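Local coordinates for protein Azi13 (Streptomyces sahachiroi, PDB 5HMB) that acts in azinomycin biosynthesis as a hot-dog-fold thioesterase of the PaaI family and probably hydrolyses aromatic acyl thioesters of the naphthoate type, at residues S96-V101 against W110-V115; L18-E23 against A32-R37. All blocks are in the same frame, centred on the assembly; numbering follows the deposited sequence.

Contact 1 of 2, residues S96-V101 against W110-V115; sequences STALPV and WSVETV
P100 sits over the indole of W110 where strands 93-100 and 107-115, antiparallel neighbours in the curved hot-dog sheet, run side by side. Their local axes come within 4.4 Å and make an angle of 157°.

T97 pairs with E113 and L99 with S111, each pair exchanging two backbone N-H...O bonds. The L99 N to S111 O bond is 2.7 Å long, and its return partner, S111 N to L99 O, is almost straight at 175°. Between these rungs the strands touch through CA-H...O contacts, such as V112 CA to T97 O at 3.2 Å.

The apolar contacts lie on the face that carries A98, V112 and W110, against helix 49-68. A98 CB meets V112 CG2 at 3.6 Å. In W110, chi1 (-70°) sets CG beside the backbone N, and the turn about CB-CG then brings the ring under the proline: P100 CB is 3.8 Å from the centroid of the W110 six-membered ring, nearly straight above it, a CH-pi contact. The A98 carbonyl lies at the rim of the indole, and the hydrogen bond from W110 NE1 to Q108 OE1 restrains the ring's rotation.

On the face of T97 and E113, a water bonds to T97 OG1 and donates to E113 O. S111 OG is hydrogen-bonded to Q126 NE2, and R124 of the second subunit packs on S111 and V101. On the helix-facing side, two hydroxyls meet across the strands, S96 OG and T114 OG1, 2.8 Å apart and hydrogen-bonded.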
ATOM      1  N   SER A  96      20.014  -5.432   1.570  1.00 41.92           N
ATOM      2  CA  SER A  96      18.663  -5.156   2.056  1.00 42.45           C
ATOM      3  C   SER A  96      18.657  -5.003   3.568  1.00 45.48           C
ATOM      4  O   SER A  96      19.067  -5.918   4.294  1.00 46.96           O
ATOM      5  CB  SER A  96      17.695  -6.253   1.634  1.00 41.57           C
ATOM      6  OG  SER A  96      17.669  -6.334   0.221  1.00 42.29           O
ATOM      7  N   THR A  97      18.144  -3.872   4.041  1.00 45.16           N
ATOM      8  CA  THR A  97      18.165  -3.536   5.460  1.00 42.41           C
ATOM      9  C   THR A  97      16.748  -3.283   5.945  1.00 49.86           C
ATOM     10  O   THR A  97      16.055  -2.406   5.417  1.00 47.68           O
ATOM     11  CB  THR A  97      19.040  -2.311   5.698  1.00 46.33           C
ATOM     12  OG1 THR A  97      20.358  -2.601   5.225  1.00 48.92           O
ATOM     13  CG2 THR A  97      19.076  -1.957   7.167  1.00 45.90           C
ATOM     14  N   ALA A  98      16.323  -4.053   6.941  1.00 39.16           N
ATOM     15  CA  ALA A  98      15.018  -3.902   7.561  1.00 33.89           C
ATOM     16  C   ALA A  98      15.150  -3.075   8.829  1.00 45.27           C
ATOM     17  O   ALA A  98      15.939  -3.418   9.722  1.00 46.73           O
ATOM     18  CB  ALA A  98      14.416  -5.274   7.883  1.00 47.99           C
ATOM     19  N   LEU A  99      14.371  -1.998   8.913  1.00 39.18           N
ATOM     20  CA  LEU A  99      14.364  -1.177  10.111  1.00 38.04           C
ATOM     21  C   LEU A  99      12.970  -1.107  10.700  1.00 45.34           C
ATOM     22  O   LEU A  99      11.976  -1.108   9.964  1.00 43.27           O
ATOM     23  CB  LEU A  99      14.853   0.242   9.831  1.00 45.78           C
ATOM     24  CG  LEU A  99      16.312   0.301   9.400  1.00 58.31           C
ATOM     25  CD1 LEU A  99      16.707   1.743   9.062  1.00 53.14           C
ATOM     26  CD2 LEU A  99      17.185  -0.296  10.503  1.00 56.37           C
ATOM     27  N   PRO A 100      12.862  -1.033  12.027  1.00 47.20           N
ATOM     28  CA  PRO A 100      11.544  -1.099  12.654  1.00 48.05           C
ATOM     29  C   PRO A 100      10.812   0.215  12.481  1.00 46.88           C
ATOM     30  O   PRO A 100      11.401   1.292  12.583  1.00 46.93           O
ATOM     31  CB  PRO A 100      11.864  -1.377  14.130  1.00 48.35           C
ATOM     32  CG  PRO A 100      13.198  -0.713  14.328  1.00 53.07           C
ATOM     33  CD  PRO A 100      13.940  -0.843  13.017  1.00 46.50           C
ATOM     34  N   VAL A 101       9.519   0.114  12.194  1.00 38.70           N
ATOM     35  CA  VAL A 101       8.629   1.260  12.211  1.00 40.53           C
ATOM     36  C   VAL A 101       7.745   1.243  13.447  1.00 43.58           C
ATOM     37  O   VAL A 101       7.605   2.261  14.121  1.00 43.01           O
ATOM     38  CB  VAL A 101       7.771   1.308  10.927  1.00 34.59           C
ATOM     39  CG1 VAL A 101       6.715   2.394  11.059  1.00 37.76           C
ATOM     40  CG2 VAL A 101       8.639   1.512   9.682  1.00 32.49           C
ATOM     41  N   TRP A 110       7.790  -3.170   9.607  1.00 34.79           N
ATOM     42  CA  TRP A 110       9.194  -2.949   9.304  1.00 30.56           C
ATOM     43  C   TRP A 110       9.319  -2.325   7.919  1.00 43.66           C
ATOM     44  O   TRP A 110       8.474  -2.544   7.052  1.00 36.88           O
ATOM     45  CB  TRP A 110       9.993  -4.257   9.350  1.00 38.33           C
ATOM     46  CG  TRP A 110      10.138  -4.770  10.731  1.00 36.92           C
ATOM     47  CD1 TRP A 110       9.162  -5.337  11.506  1.00 42.60           C
ATOM     48  CD2 TRP A 110      11.325  -4.736  11.531  1.00 40.13           C
ATOM     49  NE1 TRP A 110       9.680  -5.671  12.743  1.00 44.20           N
ATOM     50  CE2 TRP A 110      11.004  -5.307  12.781  1.00 43.26           C
ATOM     51  CE3 TRP A 110      12.631  -4.277  11.312  1.00 41.51           C
ATOM     52  CZ2 TRP A 110      11.945  -5.434  13.811  1.00 47.79           C
ATOM     53  CZ3 TRP A 110      13.563  -4.404  12.332  1.00 51.65           C
ATOM     54  CH2 TRP A 110      13.214  -4.976  13.566  1.00 50.85           C
ATOM     55  N   SER A 111      10.385  -1.551   7.722  1.00 40.15           N
ATOM     56  CA  SER A 111      10.701  -0.911   6.449  1.00 41.05           C
ATOM     57  C   SER A 111      12.019  -1.472   5.938  1.00 41.25           C
ATOM     58  O   SER A 111      13.026  -1.456   6.654  1.00 41.54           O
ATOM     59  CB  SER A 111      10.793   0.609   6.614  1.00 39.11           C
ATOM     60  OG  SER A 111      11.265   1.226   5.435  1.00 46.89           O
ATOM     61  N   VAL A 112      12.016  -1.979   4.713  1.00 36.59           N
ATOM     62  CA  VAL A 112      13.178  -2.644   4.141  1.00 40.19           C
ATOM     63  C   VAL A 112      13.611  -1.860   2.915  1.00 44.82           C
ATOM     64  O   VAL A 112      12.822  -1.685   1.975  1.00 44.89           O
ATOM     65  CB  VAL A 112      12.877  -4.102   3.773  1.00 41.88           C
ATOM     66  CG1 VAL A 112      14.114  -4.776   3.257  1.00 36.80           C
ATOM     67  CG2 VAL A 112      12.313  -4.846   4.966  1.00 40.35           C
ATOM     68  N   GLU A 113      14.856  -1.393   2.917  1.00 39.39           N
ATOM     69  CA  GLU A 113      15.446  -0.746   1.745  1.00 40.88           C
ATOM     70  C   GLU A 113      16.478  -1.668   1.111  1.00 36.92           C
ATOM     71  O   GLU A 113      17.313  -2.257   1.808  1.00 44.61           O
ATOM     72  CB  GLU A 113      16.104   0.591   2.101  1.00 43.32           C
ATOM     73  CG  GLU A 113      15.154   1.615   2.690  1.00 49.83           C
ATOM     74  CD  GLU A 113      15.843   2.919   2.997  1.00 50.91           C
ATOM     75  OE1 GLU A 113      17.049   3.023   2.698  1.00 49.07           O
ATOM     76  OE2 GLU A 113      15.184   3.828   3.545  1.00 58.32           O
ATOM     77  N   THR A 114      16.403  -1.806  -0.206  1.00 35.98           N
ATOM     78  CA  THR A 114      17.367  -2.567  -0.981  1.00 38.18           C
ATOM     79  C   THR A 114      18.192  -1.584  -1.800  1.00 49.94           C
ATOM     80  O   THR A 114      17.634  -0.869  -2.643  1.00 45.37           O
ATOM     81  CB  THR A 114      16.658  -3.552  -1.907  1.00 41.91           C
ATOM     82  OG1 THR A 114      15.957  -4.532  -1.135  1.00 47.28           O
ATOM     83  CG2 THR A 114      17.655  -4.237  -2.816  1.00 42.33           C
ATOM     84  N   VAL A 115      19.514  -1.554  -1.565  1.00 49.85           N
ATOM     85  CA  VAL A 115      20.410  -0.610  -2.240  1.00 50.84           C
ATOM     86  C   VAL A 115      21.509  -1.352  -3.000  1.00 48.72           C
ATOM     87  O   VAL A 115      21.854  -2.501  -2.698  1.00 51.94           O
ATOM     88  CB  VAL A 115      21.050   0.390  -1.253  1.00 52.97           C
ATOM     89  CG1 VAL A 115      19.988   1.133  -0.467  1.00 43.29           C
ATOM     90  CG2 VAL A 115      21.983  -0.338  -0.310  1.00 53.97           C
TER
HETATM   91  O   HOH W   1      20.218  -1.491   2.603  1.00 45.87           O

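Contact 2 of 2, residues L18-E23 against A32-R37; sequences LGLQFE and AYWSVR
The hairpin of strands 21-26 and 29-35 is joined here through Q21 and Y33, an antiparallel hydrogen-bonded pair. Q21 N reaches Y33 O at 2.8 Å, and Y33 N returns to Q21 O at 2.9 Å.

One residue further, F22 and A32 form a non-hydrogen-bonded pair, and the alanine methyl is set squarely over the phenyl ring. A32 CB is 3.9 Å from the F22 ring centroid and about equally far from all six carbons, a CH-pi contact. An alanine in place of F22 would probably leave the A32 methyl without the ring beneath it and open a gap toward A62 of helix 49-68.

Next to this pair, L20 and W34 lie side by side and point the same way, with L20 CD2 3.5 Å from W34 CD1. Chi1 of W34 (58°) puts CG in the crowded position between its backbone N and carbonyl carbon, where L20 CD2 packs on W34 CG at 3.6 Å. W34 NE1 is hydrogen-bonded to S96 OG. In hot-dog proteins such a sheet wraps around a long central helix, and here L20, F22 and W34 all reach helix 49-68.

The other face of the hairpin carries Y33, whose ring the E23 chain crosses obliquely: E23 CD lies at the ring's edge, E23 CB is 3.5 Å from Y33 CE2, and the carboxylate is turned 56° from the ring plane. R93 adds a cation-pi contact to Y33.

Ahead of the strand, G19 ends helix 13-18 in a Schellman motif, at a positive phi of 79°. A water donates to L18 O at 2.7 Å and to S35 O at 2.8 Å, bridging the helix end to the S35 carbonyl. Beside it the R37 guanidinium meets G19 N near its own plane, while R37 NH2 bonds to H17 O and forms a salt bridge with D39.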
ATOM      1  N   LEU A  18      16.461 -17.646  -2.906  1.00 55.33           N
ATOM      2  CA  LEU A  18      16.710 -16.237  -3.181  1.00 54.84           C
ATOM      3  C   LEU A  18      18.191 -15.887  -3.102  1.00 52.56           C
ATOM      4  O   LEU A  18      18.596 -14.858  -3.639  1.00 52.94           O
ATOM      5  CB  LEU A  18      15.923 -15.359  -2.207  1.00 45.24           C
ATOM      6  CG  LEU A  18      14.393 -15.404  -2.321  1.00 45.88           C
ATOM      7  CD1 LEU A  18      13.742 -14.544  -1.232  1.00 41.73           C
ATOM      8  CD2 LEU A  18      13.914 -14.983  -3.725  1.00 41.66           C
ATOM      9  N   GLY A  19      19.002 -16.712  -2.452  1.00 55.18           N
ATOM     10  CA  GLY A  19      20.410 -16.411  -2.318  1.00 50.09           C
ATOM     11  C   GLY A  19      20.740 -15.396  -1.252  1.00 59.36           C
ATOM     12  O   GLY A  19      21.849 -14.851  -1.254  1.00 57.82           O
ATOM     13  N   LEU A  20      19.814 -15.118  -0.342  1.00 48.98           N
ATOM     14  CA  LEU A  20      20.072 -14.151   0.715  1.00 46.72           C
ATOM     15  C   LEU A  20      21.139 -14.658   1.671  1.00 59.07           C
ATOM     16  O   LEU A  20      21.122 -15.819   2.081  1.00 61.84           O
ATOM     17  CB  LEU A  20      18.799 -13.867   1.503  1.00 51.27           C
ATOM     18  CG  LEU A  20      17.722 -13.027   0.849  1.00 43.97           C
ATOM     19  CD1 LEU A  20      16.572 -12.899   1.828  1.00 41.17           C
ATOM     20  CD2 LEU A  20      18.286 -11.666   0.508  1.00 42.10           C
ATOM     21  N   GLN A  21      22.058 -13.772   2.049  1.00 55.89           N
ATOM     22  CA  GLN A  21      23.071 -14.085   3.053  1.00 58.85           C
ATOM     23  C   GLN A  21      22.990 -13.030   4.142  1.00 53.64           C
ATOM     24  O   GLN A  21      23.334 -11.868   3.913  1.00 57.99           O
ATOM     25  CB  GLN A  21      24.469 -14.141   2.439  1.00 57.09           C
ATOM     26  CG  GLN A  21      24.542 -15.026   1.201  1.00 63.55           C
ATOM     27  CD  GLN A  21      25.797 -15.874   1.159  1.00 88.83           C
ATOM     28  OE1 GLN A  21      26.688 -15.644   0.337  1.00107.18           O
ATOM     29  NE2 GLN A  21      25.873 -16.869   2.044  1.00 89.31           N
ATOM     30  N   PHE A  22      22.532 -13.430   5.320  1.00 58.19           N
ATOM     31  CA  PHE A  22      22.300 -12.473   6.390  1.00 56.20           C
ATOM     32  C   PHE A  22      23.602 -12.099   7.076  1.00 58.08           C
ATOM     33  O   PHE A  22      24.371 -12.967   7.499  1.00 64.76           O
ATOM     34  CB  PHE A  22      21.292 -13.030   7.389  1.00 46.32           C
ATOM     35  CG  PHE A  22      19.873 -12.830   6.961  1.00 45.12           C
ATOM     36  CD1 PHE A  22      19.295 -13.664   6.022  1.00 51.72           C
ATOM     37  CD2 PHE A  22      19.139 -11.769   7.448  1.00 48.17           C
ATOM     38  CE1 PHE A  22      17.989 -13.470   5.605  1.00 43.02           C
ATOM     39  CE2 PHE A  22      17.839 -11.566   7.036  1.00 43.03           C
ATOM     40  CZ  PHE A  22      17.262 -12.422   6.115  1.00 47.29           C
ATOM     41  N   GLU A  23      23.857 -10.797   7.147  1.00 54.84           N
ATOM     42  CA  GLU A  23      24.991 -10.252   7.873  1.00 59.78           C
ATOM     43  C   GLU A  23      24.636  -9.929   9.315  1.00 60.82           C
ATOM     44  O   GLU A  23      25.507  -9.970  10.190  1.00 64.50           O
ATOM     45  CB  GLU A  23      25.498  -8.988   7.163  1.00 64.98           C
ATOM     46  CG  GLU A  23      26.785  -8.380   7.715  1.00 82.65           C
ATOM     47  CD  GLU A  23      28.001  -9.270   7.506  1.00 94.69           C
ATOM     48  OE1 GLU A  23      28.988  -9.114   8.260  1.00 99.54           O
ATOM     49  OE2 GLU A  23      27.971 -10.125   6.593  1.00 86.83           O
ATOM     50  N   ALA A  32      20.862  -8.240   4.898  1.00 39.52           N
ATOM     51  CA  ALA A  32      21.213  -9.376   4.059  1.00 46.45           C
ATOM     52  C   ALA A  32      21.763  -8.895   2.727  1.00 55.70           C
ATOM     53  O   ALA A  32      21.337  -7.860   2.203  1.00 53.58           O
ATOM     54  CB  ALA A  32      20.014 -10.298   3.814  1.00 44.36           C
ATOM     55  N   TYR A  33      22.711  -9.657   2.191  1.00 54.26           N
ATOM     56  CA  TYR A  33      23.288  -9.408   0.883  1.00 53.66           C
ATOM     57  C   TYR A  33      22.758 -10.451  -0.083  1.00 54.38           C
ATOM     58  O   TYR A  33      22.437 -11.575   0.314  1.00 59.39           O
ATOM     59  CB  TYR A  33      24.822  -9.477   0.914  1.00 59.37           C
ATOM     60  CG  TYR A  33      25.468  -8.544   1.912  1.00 62.54           C
ATOM     61  CD1 TYR A  33      25.521  -7.176   1.677  1.00 65.09           C
ATOM     62  CD2 TYR A  33      26.036  -9.030   3.087  1.00 69.16           C
ATOM     63  CE1 TYR A  33      26.114  -6.307   2.582  1.00 61.70           C
ATOM     64  CE2 TYR A  33      26.636  -8.170   4.001  1.00 65.09           C
ATOM     65  CZ  TYR A  33      26.670  -6.810   3.741  1.00 74.79           C
ATOM     66  OH  TYR A  33      27.259  -5.948   4.633  1.00 72.28           O
ATOM     67  N   TRP A  34      22.677 -10.074  -1.351  1.00 43.58           N
ATOM     68  CA  TRP A  34      22.237 -10.979  -2.406  1.00 47.57           C
ATOM     69  C   TRP A  34      22.568 -10.330  -3.745  1.00 52.16           C
ATOM     70  O   TRP A  34      23.017  -9.182  -3.808  1.00 53.30           O
ATOM     71  CB  TRP A  34      20.747 -11.291  -2.289  1.00 48.83           C
ATOM     72  CG  TRP A  34      19.863 -10.077  -2.324  1.00 45.26           C
ATOM     73  CD1 TRP A  34      19.777  -9.088  -1.379  1.00 40.14           C
ATOM     74  CD2 TRP A  34      18.916  -9.735  -3.350  1.00 38.17           C
ATOM     75  NE1 TRP A  34      18.836  -8.155  -1.760  1.00 40.41           N
ATOM     76  CE2 TRP A  34      18.301  -8.527  -2.967  1.00 39.58           C
ATOM     77  CE3 TRP A  34      18.527 -10.341  -4.551  1.00 44.30           C
ATOM     78  CZ2 TRP A  34      17.315  -7.918  -3.736  1.00 36.80           C
ATOM     79  CZ3 TRP A  34      17.548  -9.737  -5.311  1.00 46.17           C
ATOM     80  CH2 TRP A  34      16.948  -8.538  -4.896  1.00 45.61           C
ATOM     81  N   SER A  35      22.327 -11.074  -4.818  1.00 51.99           N
ATOM     82  CA  SER A  35      22.689 -10.631  -6.150  1.00 57.43           C
ATOM     83  C   SER A  35      21.611 -11.026  -7.144  1.00 56.46           C
ATOM     84  O   SER A  35      20.936 -12.041  -6.973  1.00 53.09           O
ATOM     85  CB  SER A  35      24.020 -11.229  -6.594  1.00 59.02           C
ATOM     86  OG  SER A  35      24.231 -10.947  -7.967  1.00 81.25           O
ATOM     87  N   VAL A  36      21.454 -10.205  -8.185  1.00 47.43           N
ATOM     88  CA  VAL A  36      20.606 -10.574  -9.309  1.00 53.77           C
ATOM     89  C   VAL A  36      21.234 -11.753 -10.043  1.00 63.64           C
ATOM     90  O   VAL A  36      22.457 -11.811 -10.230  1.00 64.90           O
ATOM     91  CB  VAL A  36      20.411  -9.373 -10.250  1.00 51.58           C
ATOM     92  CG1 VAL A  36      19.304  -9.653 -11.231  1.00 43.98           C
ATOM     93  CG2 VAL A  36      20.122  -8.104  -9.450  1.00 56.76           C
ATOM     94  N   ARG A  37      20.405 -12.707 -10.455  1.00 58.68           N
ATOM     95  CA  ARG A  37      20.881 -13.904 -11.133  1.00 54.73           C
ATOM     96  C   ARG A  37      20.025 -14.152 -12.358  1.00 64.25           C
ATOM     97  O   ARG A  37      18.909 -13.640 -12.472  1.00 67.88           O
ATOM     98  CB  ARG A  37      20.832 -15.153 -10.230  1.00 56.50           C
ATOM     99  CG  ARG A  37      21.703 -15.106  -9.003  1.00 51.98           C
ATOM    100  CD  ARG A  37      21.729 -16.478  -8.302  1.00 61.68           C
ATOM    101  NE  ARG A  37      20.437 -17.167  -8.367  1.00 67.18           N
ATOM    102  CZ  ARG A  37      19.663 -17.419  -7.312  1.00 64.88           C
ATOM    103  NH1 ARG A  37      20.046 -17.051  -6.100  1.00 63.17           N
ATOM    104  NH2 ARG A  37      18.507 -18.051  -7.468  1.00 65.42           N
TER
HETATM  105  O   HOH W   2      20.774 -13.976  -4.897  1.00 52.40           O

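The two contacts come in series along the chain: contact 2 is complete by residue 37, then helix 49-68 and strand 72-83 follow before contact 1 opens at 96. Their centres are 14 Å apart, yet they belong to one antiparallel sheet, because strand 29-35 pairs with strand 93-100. That gives the strand order 21-26, 29-35, 93-100, 107-115, with a probable backbone hydrogen bond from S96 N to A32 O, 2.8 Å, at the seam. T114 also packs against the W34 indole across it. Both contacts turn one face toward helix 49-68, where S96 and W34 each touch V55, so together they line one side of the hot-dog core.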